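Local structure of BexL (Amycolatopsis orientalis, 4XRW) at residues A[24-29]-A[147-152]; A[112-117]-A[126-131]; A[284-289]-A[297-302]. The protein probably cyclises, dehydrates and aromatises a poly-beta-ketone intermediate as a di-domain aromatase/cyclase of the type II polyketide synthase pathway to BE-7585A. All coordinates share one frame; numbering follows the deposited sequence.

Contact 1. Residues A[24-29]-A[147-152]; sequences AEHDIL and AVDTNS
In the N-terminal helix-grip domain the long helix 138-166 lies against the sheet, and here its turn at Val148, Asp149 and Ser152 meets the edge strand 22-30 through His26. Helix and strand run nearly parallel in this stretch, their local axes 13° apart and 9.4 Å from each other at closest approach. The imidazole of His26 makes the polar link. With CG anti to its own carbonyl carbon (chi1 -62°), His26 sends the ring out toward the helix, and NE2 at its far edge donates to Asp149 OD1 over 2.8 Å. The bond is close to straight, 168° at the hydrogen, and the oxygen sits almost in the ring plane. On the carboxylate side the donor arrives from the anti direction, somewhat out of the carboxylate plane, with ring and carboxylate moderately inclined to each other. One face of the same ring rests on Ser152: its CB stands 3.8 Å from the ring centroid, displaced toward the ND1 side, in a CH-pi contact. Ser152 OG turns back to its own helix and donates to Val148 O at 2.8 Å, which already takes the Ser152 N-H from the opposite face of the carbonyl. At the start of the strand, Ala24 CB touches Val148 CG1 at 4.4 Å, a loose apolar contact. Arg153 forms a salt bridge with Asp149 OD1, the very oxygen that His26 uses, while Leu156 also packs on His26. The bond at NE2 and the serine CB over a face together probably limit how far the ring can turn; the adjacent carboxylate would be expected to stabilise a positive charge on the imidazole, an effect that Arg153 probably tempers.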
# COMPACT_ATOMS: atom_id res chain seq x y z
N ALA A 24 10.23 22.71 10.55
CA ALA A 24 9.03 23.07 9.81
C ALA A 24 7.83 22.46 10.48
O ALA A 24 7.96 21.50 11.25
CB ALA A 24 9.10 22.60 8.37
N GLU A 25 6.68 23.06 10.23
CA GLU A 25 5.41 22.52 10.72
C GLU A 25 4.29 22.82 9.74
O GLU A 25 4.12 23.94 9.25
CB GLU A 25 5.01 23.06 12.10
CG GLU A 25 3.71 22.39 12.59
CD GLU A 25 3.21 22.77 13.98
OE1 GLU A 25 1.97 22.69 14.18
OE2 GLU A 25 4.03 23.11 14.87
N HIS A 26 3.53 21.77 9.46
CA HIS A 26 2.34 21.84 8.64
C HIS A 26 1.19 21.22 9.41
O HIS A 26 1.39 20.36 10.27
CB HIS A 26 2.57 21.11 7.32
CG HIS A 26 3.65 21.71 6.48
ND1 HIS A 26 5.00 21.45 6.68
CD2 HIS A 26 3.59 22.55 5.43
CE1 HIS A 26 5.71 22.11 5.79
NE2 HIS A 26 4.88 22.79 5.02
N ASP A 27 -0.04 21.67 9.17
CA ASP A 27 -1.17 21.00 9.80
C ASP A 27 -2.38 20.96 8.87
O ASP A 27 -2.39 21.60 7.81
CB ASP A 27 -1.52 21.65 11.14
CG ASP A 27 -1.81 23.11 11.03
OD1 ASP A 27 -2.75 23.48 10.30
OD2 ASP A 27 -1.09 23.89 11.68
N ILE A 28 -3.34 20.12 9.24
CA ILE A 28 -4.59 19.96 8.52
C ILE A 28 -5.65 19.49 9.51
O ILE A 28 -5.31 18.89 10.53
CB ILE A 28 -4.44 18.97 7.35
CG1 ILE A 28 -5.53 19.22 6.30
CG2 ILE A 28 -4.46 17.54 7.85
CD1 ILE A 28 -5.21 18.68 4.95
N LEU A 29 -6.93 19.77 9.23
CA LEU A 29 -8.03 19.25 10.04
C LEU A 29 -8.55 18.00 9.38
O LEU A 29 -8.66 17.96 8.15
CB LEU A 29 -9.17 20.27 10.19
CG LEU A 29 -8.81 21.60 10.84
CD1 LEU A 29 -9.98 22.58 10.68
CD2 LEU A 29 -8.45 21.43 12.31
N ALA A 147 11.49 20.82 -0.64
CA ALA A 147 11.11 19.43 -0.74
C ALA A 147 10.19 19.04 0.41
O ALA A 147 9.17 18.39 0.18
CB ALA A 147 12.35 18.55 -0.75
N VAL A 148 10.58 19.39 1.63
CA VAL A 148 9.80 19.09 2.81
C VAL A 148 8.44 19.78 2.73
O VAL A 148 7.40 19.17 3.03
CB VAL A 148 10.55 19.50 4.10
CG1 VAL A 148 9.64 19.42 5.34
CG2 VAL A 148 11.78 18.65 4.28
N ASP A 149 8.44 21.02 2.27
CA ASP A 149 7.17 21.77 2.16
C ASP A 149 6.19 21.13 1.18
O ASP A 149 5.02 20.93 1.50
CB ASP A 149 7.43 23.21 1.75
CG ASP A 149 6.14 24.02 1.65
OD1 ASP A 149 5.46 24.15 2.68
OD2 ASP A 149 5.79 24.48 0.55
N THR A 150 6.69 20.87 -0.02
CA THR A 150 5.95 20.19 -1.07
C THR A 150 5.45 18.82 -0.58
O THR A 150 4.26 18.49 -0.65
CB THR A 150 6.85 20.02 -2.32
OG1 THR A 150 7.17 21.31 -2.87
CG2 THR A 150 6.17 19.18 -3.39
N ASN A 151 6.36 18.01 -0.04
CA ASN A 151 5.96 16.68 0.39
C ASN A 151 4.99 16.68 1.57
O ASN A 151 4.04 15.92 1.57
CB ASN A 151 7.19 15.84 0.74
CG ASN A 151 6.86 14.38 0.83
OD1 ASN A 151 6.67 13.72 -0.19
ND2 ASN A 151 6.73 13.87 2.05
N SER A 152 5.23 17.54 2.56
CA SER A 152 4.38 17.60 3.74
C SER A 152 2.96 18.01 3.39
O SER A 152 2.02 17.47 3.93
CB SER A 152 4.93 18.55 4.80
OG SER A 152 6.17 18.10 5.29

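Contact 2. Residues A[112-117]-A[126-131]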
# COMPACT_ATOMS: atom_id res chain seq x y z
N THR A 112 7.74 14.69 13.67
CA THR A 112 6.82 14.36 14.71
C THR A 112 5.42 14.53 14.19
O THR A 112 5.12 15.53 13.52
CB THR A 112 7.00 15.25 15.98
OG1 THR A 112 8.39 15.40 16.29
CG2 THR A 112 6.31 14.64 17.17
N TRP A 113 4.59 13.52 14.47
CA TRP A 113 3.14 13.61 14.32
C TRP A 113 2.57 13.98 15.68
O TRP A 113 2.96 13.39 16.69
CB TRP A 113 2.52 12.28 13.88
CG TRP A 113 2.90 11.84 12.50
CD1 TRP A 113 3.93 11.00 12.17
CD2 TRP A 113 2.27 12.21 11.27
NE1 TRP A 113 3.97 10.83 10.80
CE2 TRP A 113 2.98 11.57 10.23
CE3 TRP A 113 1.18 13.02 10.95
CZ2 TRP A 113 2.63 11.72 8.90
CZ3 TRP A 113 0.84 13.16 9.62
CH2 TRP A 113 1.55 12.51 8.62
N ILE A 114 1.63 14.90 15.69
CA ILE A 114 0.93 15.26 16.92
C ILE A 114 -0.53 15.36 16.53
O ILE A 114 -0.88 16.13 15.64
CB ILE A 114 1.42 16.60 17.52
CG1 ILE A 114 2.94 16.60 17.76
CG2 ILE A 114 0.72 16.85 18.86
CD1 ILE A 114 3.53 18.01 17.91
N VAL A 115 -1.38 14.57 17.17
CA VAL A 115 -2.78 14.57 16.85
C VAL A 115 -3.57 15.15 18.03
O VAL A 115 -3.47 14.65 19.15
CB VAL A 115 -3.28 13.18 16.51
CG1 VAL A 115 -4.69 13.26 15.99
CG2 VAL A 115 -2.35 12.54 15.46
N GLU A 116 -4.33 16.21 17.77
CA GLU A 116 -5.03 16.96 18.81
C GLU A 116 -6.55 16.89 18.59
O GLU A 116 -7.04 17.10 17.47
CB GLU A 116 -4.55 18.42 18.84
CG GLU A 116 -3.08 18.56 19.26
CD GLU A 116 -2.50 19.97 19.12
OE1 GLU A 116 -3.17 20.83 18.51
OE2 GLU A 116 -1.36 20.21 19.61
N PRO A 117 -7.31 16.56 19.65
CA PRO A 117 -8.76 16.58 19.45
C PRO A 117 -9.24 18.03 19.41
O PRO A 117 -8.81 18.82 20.25
CB PRO A 117 -9.30 15.83 20.67
CG PRO A 117 -8.29 16.12 21.74
CD PRO A 117 -6.95 16.31 21.06
N ARG A 126 -0.93 17.69 13.21
CA ARG A 126 0.28 18.47 13.03
C ARG A 126 1.44 17.59 12.62
O ARG A 126 1.67 16.55 13.25
CB ARG A 126 0.62 19.19 14.32
CG ARG A 126 -0.54 20.05 14.85
CD ARG A 126 -0.22 20.52 16.23
NE ARG A 126 1.07 21.20 16.31
CZ ARG A 126 1.75 21.35 17.44
NH1 ARG A 126 1.24 20.88 18.57
NH2 ARG A 126 2.93 21.96 17.44
N LEU A 127 2.18 18.03 11.61
CA LEU A 127 3.32 17.28 11.11
C LEU A 127 4.52 18.20 11.16
O LEU A 127 4.59 19.20 10.44
CB LEU A 127 3.05 16.78 9.69
CG LEU A 127 4.20 16.13 8.93
CD1 LEU A 127 4.75 14.94 9.67
CD2 LEU A 127 3.74 15.75 7.51
N LEU A 128 5.46 17.87 12.04
CA LEU A 128 6.67 18.65 12.23
C LEU A 128 7.87 17.97 11.61
O LEU A 128 7.95 16.74 11.65
CB LEU A 128 6.95 18.84 13.70
CG LEU A 128 5.99 19.74 14.49
CD1 LEU A 128 4.58 19.15 14.57
CD2 LEU A 128 6.57 19.93 15.89
N HIS A 129 8.80 18.75 11.09
CA HIS A 129 10.08 18.21 10.64
C HIS A 129 11.22 19.00 11.21
O HIS A 129 11.11 20.21 11.47
CB HIS A 129 10.17 18.20 9.11
CG HIS A 129 9.30 17.18 8.46
ND1 HIS A 129 7.98 17.43 8.10
CD2 HIS A 129 9.54 15.90 8.11
CE1 HIS A 129 7.46 16.34 7.57
NE2 HIS A 129 8.39 15.40 7.56
N ALA A 130 12.35 18.32 11.39
CA ALA A 130 13.58 18.96 11.77
C ALA A 130 14.65 18.39 10.87
O ALA A 130 14.77 17.17 10.79
CB ALA A 130 13.89 18.70 13.23
N TYR A 131 15.41 19.24 10.19
CA TYR A 131 16.41 18.73 9.27
C TYR A 131 17.60 19.64 9.14
O TYR A 131 17.56 20.83 9.47
CB TYR A 131 15.79 18.53 7.88
CG TYR A 131 14.94 19.68 7.46
CD1 TYR A 131 15.44 20.72 6.70
CD2 TYR A 131 13.62 19.74 7.86
CE1 TYR A 131 14.63 21.79 6.32
CE2 TYR A 131 12.82 20.77 7.51
CZ TYR A 131 13.31 21.80 6.76
OH TYR A 131 12.45 22.80 6.44
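Arg126 and Glu116 meet above the two strands, NH1 donating to Glu116 OE2 at 2.9 Å in a salt bridge. The approach is bent, 143° at the hydrogen, and comes from above the carboxylate plane; one N-H to one oxygen joins this pair. Arg126 NE forms a second salt bridge, with Glu25 OE1 of strand 22-30, the neighbour on the far side. Beneath the guanidinium, Ile114 CD1 lies against one face, 3.7 Å from Arg126 NH1, and Ile114 CD1 also touches Leu128 CD1. The bend in the arginine chain at chi3 (53°) brings the guanidinium back over that isoleucine methyl. Replacing Arg126 by a leucine would probably leave Glu116 and Glu25 without the arginine's charge and strip Ile114 CD1 of the flat group above it. On the reverse side of the sheet Leu127 CD1 is set squarely over the six-membered ring of Trp113, 3.9 Å from its centroid, the two side chains running alongside each other in the same direction. Backbone pairing puts these side chains next to one another. Strands 106-117 and 123-133 form the last beta hairpin of the domain's antiparallel sheet: Thr112 with Leu128 and Ile114 with Arg126 are hydrogen-bonded pairs, and Trp113 with Leu127 is the non-hydrogen-bonded pair between them. The bond from Leu128 N to Thr112 O is 2.8 Å long and almost linear. Further out, Leu156 of helix 138-166 and Val41 of helix 34-42 pack on Trp113, whose NE1 donates to a bound MES molecule, probably from the crystallisation liquor.

Contact 3. Residues A[284-289]-A[297-302]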
# COMPACT_ATOMS: atom_id res chain seq x y z
N LEU A 284 -13.72 2.40 -2.53
CA LEU A 284 -14.45 2.84 -3.73
C LEU A 284 -14.38 4.33 -4.00
O LEU A 284 -14.19 5.14 -3.11
CB LEU A 284 -15.92 2.43 -3.61
CG LEU A 284 -16.20 0.94 -3.63
CD1 LEU A 284 -17.68 0.70 -3.32
CD2 LEU A 284 -15.83 0.38 -4.96
N ASN A 285 -14.50 4.67 -5.28
CA ASN A 285 -14.56 6.03 -5.75
C ASN A 285 -16.02 6.25 -6.10
O ASN A 285 -16.50 5.75 -7.12
CB ASN A 285 -13.66 6.24 -6.97
CG ASN A 285 -13.49 7.68 -7.35
OD1 ASN A 285 -14.23 8.55 -6.89
ND2 ASN A 285 -12.52 7.95 -8.22
N THR A 286 -16.75 6.94 -5.25
CA THR A 286 -18.19 7.08 -5.46
C THR A 286 -18.49 8.04 -6.61
O THR A 286 -19.54 7.96 -7.21
CB THR A 286 -18.90 7.55 -4.18
OG1 THR A 286 -18.33 8.79 -3.76
CG2 THR A 286 -18.72 6.53 -3.07
N ALA A 287 -17.56 8.94 -6.92
CA ALA A 287 -17.78 9.98 -7.93
C ALA A 287 -18.03 9.41 -9.32
O ALA A 287 -18.63 10.08 -10.17
CB ALA A 287 -16.59 10.93 -7.99
N ASN A 288 -17.56 8.19 -9.55
CA ASN A 288 -17.61 7.60 -10.88
C ASN A 288 -18.58 6.43 -11.03
O ASN A 288 -18.64 5.81 -12.09
CB ASN A 288 -16.21 7.16 -11.28
CG ASN A 288 -15.26 8.32 -11.38
OD1 ASN A 288 -15.62 9.39 -11.87
ND2 ASN A 288 -14.03 8.13 -10.89
N ILE A 289 -19.34 6.13 -9.98
CA ILE A 289 -20.20 4.95 -9.99
C ILE A 289 -21.29 5.08 -11.06
O ILE A 289 -21.60 4.11 -11.77
CB ILE A 289 -20.86 4.72 -8.62
CG1 ILE A 289 -19.79 4.33 -7.60
CG2 ILE A 289 -21.90 3.60 -8.70
CD1 ILE A 289 -20.29 4.26 -6.18
N ALA A 297 -27.29 2.84 -10.19
CA ALA A 297 -26.32 2.01 -9.50
C ALA A 297 -25.76 2.76 -8.29
O ALA A 297 -25.51 3.97 -8.37
CB ALA A 297 -25.20 1.58 -10.44
N GLY A 298 -25.57 2.05 -7.19
CA GLY A 298 -25.08 2.65 -5.95
C GLY A 298 -23.85 1.97 -5.37
O GLY A 298 -23.22 1.13 -6.01
N VAL A 299 -23.51 2.33 -4.14
CA VAL A 299 -22.34 1.80 -3.48
C VAL A 299 -22.41 0.28 -3.38
O VAL A 299 -21.44 -0.41 -3.67
CB VAL A 299 -22.17 2.41 -2.07
CG1 VAL A 299 -21.31 1.53 -1.19
CG2 VAL A 299 -21.58 3.82 -2.18
N ALA A 300 -23.56 -0.23 -2.97
CA ALA A 300 -23.74 -1.68 -2.84
C ALA A 300 -23.43 -2.40 -4.15
O ALA A 300 -22.80 -3.46 -4.15
CB ALA A 300 -25.15 -2.01 -2.37
N GLU A 301 -23.89 -1.83 -5.27
CA GLU A 301 -23.66 -2.44 -6.58
C GLU A 301 -22.19 -2.35 -6.97
O GLU A 301 -21.66 -3.24 -7.62
CB GLU A 301 -24.52 -1.77 -7.66
CG GLU A 301 -26.01 -2.15 -7.65
CD GLU A 301 -26.79 -1.53 -6.49
OE1 GLU A 301 -26.40 -0.44 -5.99
OE2 GLU A 301 -27.81 -2.14 -6.08
N ALA A 302 -21.54 -1.25 -6.60
CA ALA A 302 -20.12 -1.09 -6.90
C ALA A 302 -19.29 -2.09 -6.09
O ALA A 302 -18.35 -2.66 -6.61
CB ALA A 302 -19.66 0.34 -6.61
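Ile289 reaches across to the start of helix 299-326, and its side chain can be followed outward. CB points toward the helix and splits the chain in two. The CG2 branch, anti to the backbone N, goes to the residues leading into the helix: it lies 3.6 Å from Ala297 O, with Gly298 O and Ala297 CB a little farther off. CG1 takes the other branch (chi1 -67°) and passes Ala302 CB at 4.1 Å. At the tip, CD1 settles 4.0 Å from Ala302 CB, with Val299 CA and Val299 CG2 beside it. Leu284 CD1 comes to the same alanine methyl, at 3.9 Å, and also touches Val299 O. Closer to solvent, Thr286 CG2 meets Val299 CG2 at 4.0 Å, and Leu171 packs against both residues. The helix start has its own polar brace: Glu301 accepts the N-H of Gly298, the N-cap, with OE1 at 2.9 Å, which is half of a capping box; the glycine has no side chain to return the bond. Apolar packing joins the end of strand 274-284 and the start of the short helix 289-293 to the first turn of the long C-terminal helix in the second helix-grip domain.

Overall arrangement
Contacts 1 and 2 lie side by side in the first domain, their centres 9 Å apart; strand 123-133 pairs with strand 22-30, and the salt bridge from Glu25 to Arg126 ties the two. Contact 3 stands in the second domain, its centre about 32 Å from that of contact 1, too far away to meet either. All three are partly buried: in contact 2 the Trp113-Leu127 face is buried and the Arg126 face partly exposed, while in contact 3 only Thr286 is exposed and Leu284, Ile289 and Ala302 are buried. Chemistry follows position: contact 1 has one histidine-carboxylate bond with CH-pi and light apolar packing, contact 2 adds a salt bridge and Trp-Leu packing to backbone pairing, and contact 3 is apolar.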